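Local coordinates for protein EscN (Escherichia coli O127:H6, PDB 2OBL) that belongs to a type III secretion system and carries a P-loop NTPase core related to the alpha and beta subunits of ATP synthase, at residues R156-T170 with A210-L222. The protein carries 1 engineered substitution. Numbering follows the deposited sequence.
With IMD (imidazole), chain D.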
loop_
_atom_site.group_PDB
_atom_site.type_symbol
_atom_site.label_atom_id
_atom_site.label_comp_id
_atom_site.label_asym_id
_atom_site.label_seq_id
_atom_site.Cartn_x
_atom_site.Cartn_y
_atom_site.Cartn_z
ATOM N N ARG A 156 -16.786 4.833 4.224
ATOM C CA ARG A 156 -17.048 5.362 2.882
ATOM C C ARG A 156 -18.495 5.859 2.781
ATOM O O ARG A 156 -18.760 6.959 2.283
ATOM C CB ARG A 156 -16.809 4.280 1.831
ATOM C CG ARG A 156 -17.087 4.711 0.388
ATOM C CD ARG A 156 -17.337 3.486 -0.470
ATOM N NE ARG A 156 -18.457 2.701 0.060
ATOM C CZ ARG A 156 -18.736 1.453 -0.301
ATOM N NH1 ARG A 156 -17.986 0.831 -1.200
ATOM N NH2 ARG A 156 -19.771 0.823 0.237
ATOM N N ASP A 157 -19.420 5.038 3.268
ATOM C CA ASP A 157 -20.848 5.361 3.224
ATOM C C ASP A 157 -21.227 6.616 4.018
ATOM O O ASP A 157 -22.327 7.137 3.846
ATOM C CB ASP A 157 -21.681 4.165 3.703
ATOM C CG ASP A 157 -21.572 2.955 2.780
ATOM O OD1 ASP A 157 -21.167 3.095 1.607
ATOM O OD2 ASP A 157 -21.901 1.847 3.237
ATOM N N GLN A 158 -20.332 7.087 4.883
ATOM C CA GLN A 158 -20.537 8.353 5.600
ATOM C C GLN A 158 -19.988 9.535 4.799
ATOM O O GLN A 158 -20.075 10.695 5.237
ATOM C CB GLN A 158 -19.880 8.336 6.986
ATOM C CG GLN A 158 -20.132 7.087 7.814
ATOM C CD GLN A 158 -21.580 6.691 7.822
ATOM O OE1 GLN A 158 -22.440 7.484 8.210
ATOM N NE2 GLN A 158 -21.871 5.461 7.383
ATOM N N GLY A 159 -19.433 9.235 3.629
ATOM C CA GLY A 159 -18.869 10.255 2.754
ATOM C C GLY A 159 -17.380 10.482 2.967
ATOM O O GLY A 159 -16.818 11.455 2.455
ATOM N N LYS A 160 -16.739 9.593 3.724
ATOM C CA LYS A 160 -15.318 9.732 4.027
ATOM C C LYS A 160 -14.462 9.178 2.896
ATOM O O LYS A 160 -14.820 8.190 2.264
ATOM C CB LYS A 160 -14.963 8.990 5.322
ATOM C CG LYS A 160 -15.804 9.392 6.537
ATOM C CD LYS A 160 -15.574 10.842 6.923
ATOM C CE LYS A 160 -16.348 11.202 8.187
ATOM N NZ LYS A 160 -16.205 12.654 8.500
ATOM N N ASN A 161 -13.340 9.833 2.632
ATOM C CA ASN A 161 -12.347 9.237 1.764
ATOM C C ASN A 161 -11.482 8.333 2.610
ATOM O O ASN A 161 -10.696 8.803 3.441
ATOM C CB ASN A 161 -11.525 10.289 1.033
ATOM C CG ASN A 161 -12.230 10.807 -0.209
ATOM O OD1 ASN A 161 -13.132 10.151 -0.753
ATOM N ND2 ASN A 161 -11.826 11.987 -0.669
ATOM N N VAL A 162 -11.663 7.032 2.406
ATOM C CA VAL A 162 -11.058 6.017 3.258
ATOM C C VAL A 162 -9.796 5.424 2.621
ATOM O O VAL A 162 -9.753 5.178 1.424
ATOM C CB VAL A 162 -12.059 4.883 3.535
ATOM C CG1 VAL A 162 -11.443 3.818 4.446
ATOM C CG2 VAL A 162 -13.359 5.445 4.145
ATOM N N LEU A 163 -8.768 5.227 3.430
ATOM C CA LEU A 163 -7.615 4.423 3.014
ATOM C C LEU A 163 -7.690 3.081 3.721
ATOM O O LEU A 163 -7.624 3.016 4.950
ATOM C CB LEU A 163 -6.296 5.122 3.356
ATOM C CG LEU A 163 -5.030 4.280 3.157
ATOM C CD1 LEU A 163 -4.912 3.809 1.715
ATOM C CD2 LEU A 163 -3.754 5.020 3.596
ATOM N N LEU A 164 -7.858 2.015 2.943
ATOM C CA LEU A 164 -7.805 0.656 3.479
ATOM C C LEU A 164 -6.388 0.138 3.262
ATOM O O LEU A 164 -5.892 0.121 2.134
ATOM C CB LEU A 164 -8.792 -0.242 2.737
ATOM C CG LEU A 164 -8.732 -1.746 3.044
ATOM C CD1 LEU A 164 -9.075 -2.019 4.528
ATOM C CD2 LEU A 164 -9.704 -2.478 2.120
ATOM N N MET A 165 -5.727 -0.272 4.336
ATOM C CA MET A 165 -4.352 -0.724 4.207
ATOM C C MET A 165 -4.217 -2.107 4.830
ATOM O O MET A 165 -4.392 -2.274 6.039
ATOM C CB MET A 165 -3.376 0.276 4.854
ATOM C CG MET A 165 -1.927 -0.215 4.859
ATOM S SD MET A 165 -0.702 0.913 5.604
ATOM C CE MET A 165 -0.638 2.243 4.420
ATOM N N MET A 166 -3.926 -3.094 3.996
ATOM C CA MET A 166 -3.918 -4.474 4.441
ATOM C C MET A 166 -2.503 -5.026 4.389
ATOM O O MET A 166 -1.939 -5.198 3.313
ATOM C CB MET A 166 -4.843 -5.319 3.573
ATOM C CG MET A 166 -4.818 -6.783 4.001
ATOM S SD MET A 166 -5.886 -7.849 3.029
ATOM C CE MET A 166 -7.366 -6.874 3.007
ATOM N N ASP A 167 -1.937 -5.292 5.562
ATOM C CA ASP A 167 -0.586 -5.825 5.676
ATOM C C ASP A 167 -0.740 -7.167 6.401
ATOM O O ASP A 167 -0.765 -7.187 7.634
ATOM C CB ASP A 167 0.275 -4.842 6.502
ATOM C CG ASP A 167 1.768 -5.199 6.522
ATOM O OD1 ASP A 167 2.290 -5.792 5.556
ATOM O OD2 ASP A 167 2.440 -4.875 7.527
ATOM N N SER A 168 -0.858 -8.281 5.670
ATOM C CA SER A 168 -0.607 -8.376 4.232
ATOM C C SER A 168 -1.628 -9.273 3.556
ATOM O O SER A 168 -2.229 -10.132 4.205
ATOM C CB SER A 168 0.764 -9.028 4.017
ATOM O OG SER A 168 0.800 -10.329 4.620
ATOM N N VAL A 169 -1.804 -9.107 2.248
ATOM C CA VAL A 169 -2.658 -10.032 1.528
ATOM C C VAL A 169 -2.005 -11.415 1.542
ATOM O O VAL A 169 -2.695 -12.429 1.517
ATOM C CB VAL A 169 -3.011 -9.522 0.103
ATOM C CG1 VAL A 169 -1.795 -9.509 -0.811
ATOM C CG2 VAL A 169 -4.151 -10.366 -0.487
ATOM N N THR A 170 -0.668 -11.445 1.602
ATOM C CA THR A 170 0.059 -12.719 1.672
ATOM C C THR A 170 -0.363 -13.566 2.876
ATOM O O THR A 170 -0.648 -14.757 2.745
ATOM C CB THR A 170 1.571 -12.460 1.743
ATOM O OG1 THR A 170 1.978 -11.778 0.549
ATOM C CG2 THR A 170 2.343 -13.786 1.894
ATOM N N ALA A 210 -16.519 6.274 -5.259
ATOM C CA ALA A 210 -17.961 6.203 -5.040
ATOM C C ALA A 210 -18.577 7.589 -5.128
ATOM O O ALA A 210 -17.868 8.587 -5.015
ATOM C CB ALA A 210 -18.257 5.568 -3.682
ATOM N N PRO A 211 -19.905 7.659 -5.333
ATOM C CA PRO A 211 -20.603 8.939 -5.426
ATOM C C PRO A 211 -20.210 9.857 -4.272
ATOM O O PRO A 211 -19.812 11.004 -4.491
ATOM C CB PRO A 211 -22.078 8.540 -5.316
ATOM C CG PRO A 211 -22.125 7.156 -5.874
ATOM C CD PRO A 211 -20.818 6.513 -5.499
ATOM N N LYS A 212 -20.335 9.346 -3.050
ATOM C CA LYS A 212 -19.838 10.036 -1.870
ATOM C C LYS A 212 -18.808 9.131 -1.200
ATOM O O LYS A 212 -19.004 7.915 -1.099
ATOM C CB LYS A 212 -20.975 10.385 -0.907
ATOM C CG LYS A 212 -21.684 11.699 -1.220
ATOM C CD LYS A 212 -22.443 11.633 -2.538
ATOM C CE LYS A 212 -23.120 12.952 -2.857
ATOM N NZ LYS A 212 -23.967 12.864 -4.077
ATOM N N GLY A 213 -17.698 9.721 -0.770
ATOM C CA GLY A 213 -16.617 8.946 -0.184
ATOM C C GLY A 213 -15.923 8.061 -1.203
ATOM O O GLY A 213 -16.257 8.061 -2.393
ATOM N N SER A 214 -14.943 7.305 -0.731
ATOM C CA SER A 214 -14.213 6.388 -1.575
ATOM C C SER A 214 -13.408 5.464 -0.689
ATOM O O SER A 214 -13.227 5.736 0.505
ATOM C CB SER A 214 -13.239 7.156 -2.461
ATOM O OG SER A 214 -12.339 7.899 -1.659
ATOM N N ILE A 215 -12.933 4.375 -1.284
ATOM C CA ILE A 215 -11.962 3.504 -0.640
ATOM C C ILE A 215 -10.814 3.330 -1.615
ATOM O O ILE A 215 -10.986 2.810 -2.731
ATOM C CB ILE A 215 -12.534 2.101 -0.307
ATOM C CG1 ILE A 215 -13.735 2.202 0.642
ATOM C CG2 ILE A 215 -11.448 1.200 0.268
ATOM C CD1 ILE A 215 -14.361 0.860 0.925
ATOM N N THR A 216 -9.653 3.799 -1.191
ATOM C CA THR A 216 -8.412 3.560 -1.900
ATOM C C THR A 216 -7.718 2.532 -1.052
ATOM O O THR A 216 -7.672 2.669 0.186
ATOM C CB THR A 216 -7.564 4.842 -1.969
ATOM O OG1 THR A 216 -8.347 5.888 -2.548
ATOM C CG2 THR A 216 -6.302 4.616 -2.804
ATOM N N ALA A 217 -7.196 1.487 -1.685
ATOM C CA ALA A 217 -6.707 0.369 -0.909
ATOM C C ALA A 217 -5.266 0.051 -1.257
ATOM O O ALA A 217 -4.889 0.089 -2.421
ATOM C CB ALA A 217 -7.596 -0.845 -1.118
ATOM N N ILE A 218 -4.477 -0.243 -0.231
ATOM C CA ILE A 218 -3.105 -0.686 -0.412
ATOM C C ILE A 218 -2.988 -2.067 0.193
ATOM O O ILE A 218 -3.301 -2.252 1.373
ATOM C CB ILE A 218 -2.150 0.259 0.311
ATOM C CG1 ILE A 218 -2.103 1.612 -0.401
ATOM C CG2 ILE A 218 -0.759 -0.336 0.417
ATOM C CD1 ILE A 218 -1.327 2.678 0.414
ATOM N N TYR A 219 -2.529 -3.021 -0.616
ATOM C CA TYR A 219 -2.358 -4.418 -0.196
ATOM C C TYR A 219 -0.885 -4.779 -0.245
ATOM O O TYR A 219 -0.241 -4.602 -1.288
ATOM C CB TYR A 219 -3.135 -5.344 -1.145
ATOM C CG TYR A 219 -4.597 -5.011 -1.251
ATOM C CD1 TYR A 219 -5.512 -5.538 -0.341
ATOM C CD2 TYR A 219 -5.069 -4.149 -2.251
ATOM C CE1 TYR A 219 -6.861 -5.230 -0.418
ATOM C CE2 TYR A 219 -6.421 -3.823 -2.337
ATOM C CZ TYR A 219 -7.310 -4.375 -1.421
ATOM O OH TYR A 219 -8.631 -4.058 -1.504
ATOM N N THR A 220 -0.331 -5.279 0.849
ATOM C CA THR A 220 1.086 -5.696 0.777
ATOM C C THR A 220 1.226 -7.167 0.424
ATOM O O THR A 220 0.411 -8.005 0.812
ATOM C CB THR A 220 1.886 -5.399 2.047
ATOM O OG1 THR A 220 1.437 -6.244 3.106
ATOM C CG2 THR A 220 1.737 -3.925 2.451
ATOM N N VAL A 221 2.286 -7.455 -0.318
ATOM C CA VAL A 221 2.654 -8.790 -0.736
ATOM C C VAL A 221 4.073 -9.023 -0.202
ATOM O O VAL A 221 5.001 -8.251 -0.491
ATOM C CB VAL A 221 2.641 -8.924 -2.267
ATOM C CG1 VAL A 221 3.155 -10.328 -2.686
ATOM C CG2 VAL A 221 1.223 -8.646 -2.822
ATOM N N LEU A 222 4.228 -10.071 0.590
ATOM C CA LEU A 222 5.474 -10.295 1.319
ATOM C C LEU A 222 6.278 -11.265 0.502
ATOM O O LEU A 222 5.800 -12.363 0.181
ATOM C CB LEU A 222 5.195 -10.887 2.694
ATOM C CG LEU A 222 4.274 -10.046 3.580
ATOM C CD1 LEU A 222 4.333 -10.565 5.022
ATOM C CD2 LEU A 222 4.608 -8.541 3.503
HETATM N N1 IMD D . 1.170 -7.111 11.537
HETATM C C2 IMD D . 1.000 -6.862 10.220
HETATM N N3 IMD D . 1.844 -5.855 9.876
HETATM C C4 IMD D . 2.542 -5.470 10.976
HETATM C C5 IMD D . 2.110 -6.262 12.029
HETATM O O HOH W 1 -9.777 7.153 -0.640
#
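Two neighbouring parallel strands of the P-loop NTPase core, 161-167 and 214-222, pair from Asn-161 with Ser-214 to Met-166 with Tyr-219. Backbone hydrogen bonds run from Ser-214 N to Lys-160 O up to Thr-220 N to Met-166 O. At the start, Ser-214 OG donates to Asn-161 OD1 (2.6 Å) from above the amide plane. A water donates to Ser-214 OG and Val-162 O, and also bonds Thr-216 OG1, which accepts from Gly-71 N. On the face of Val-162, Leu-164 and Met-166, Leu-164 CB rests on Ile-215 CG2 (3.9 Å). Met-166 makes a Met-aromatic contact: SD lies at the ring edge of Tyr-219, and the bend at chi3 (-47°) brings CE to 3.8 Å from Tyr-219 CE1. On the other face, Ile-218 CD1 meets Leu-163 CD1 (4.0 Å) and Met-165 CE.

Beyond the pairing, Asp-167 OD1 takes the Thr-220 hydroxyl on its anti lone pair (Thr-220 OG1 to Asp-167 OD1 2.6 Å). Asp-167 OD2 accepts from imidazole N3 (2.6 Å) and salt-bridges Lys-84 of the probable Walker A loop. This position, followed by a cis peptide, is consistent with a Walker B aspartate. Thr-170 OG1, beside its own backbone N (chi1 -62°), receives Leu-222 N at 2.8 Å, a nearly straight bond (168°). The start of helix 169-182 is thus tied to the strand end, and Ser-168 OG caps it at Arg-171 N.

Strand 99-105 flanks strand 161-167, and strand 73-78 flanks strand 214-222. Helix 84-94 packs on Met-165.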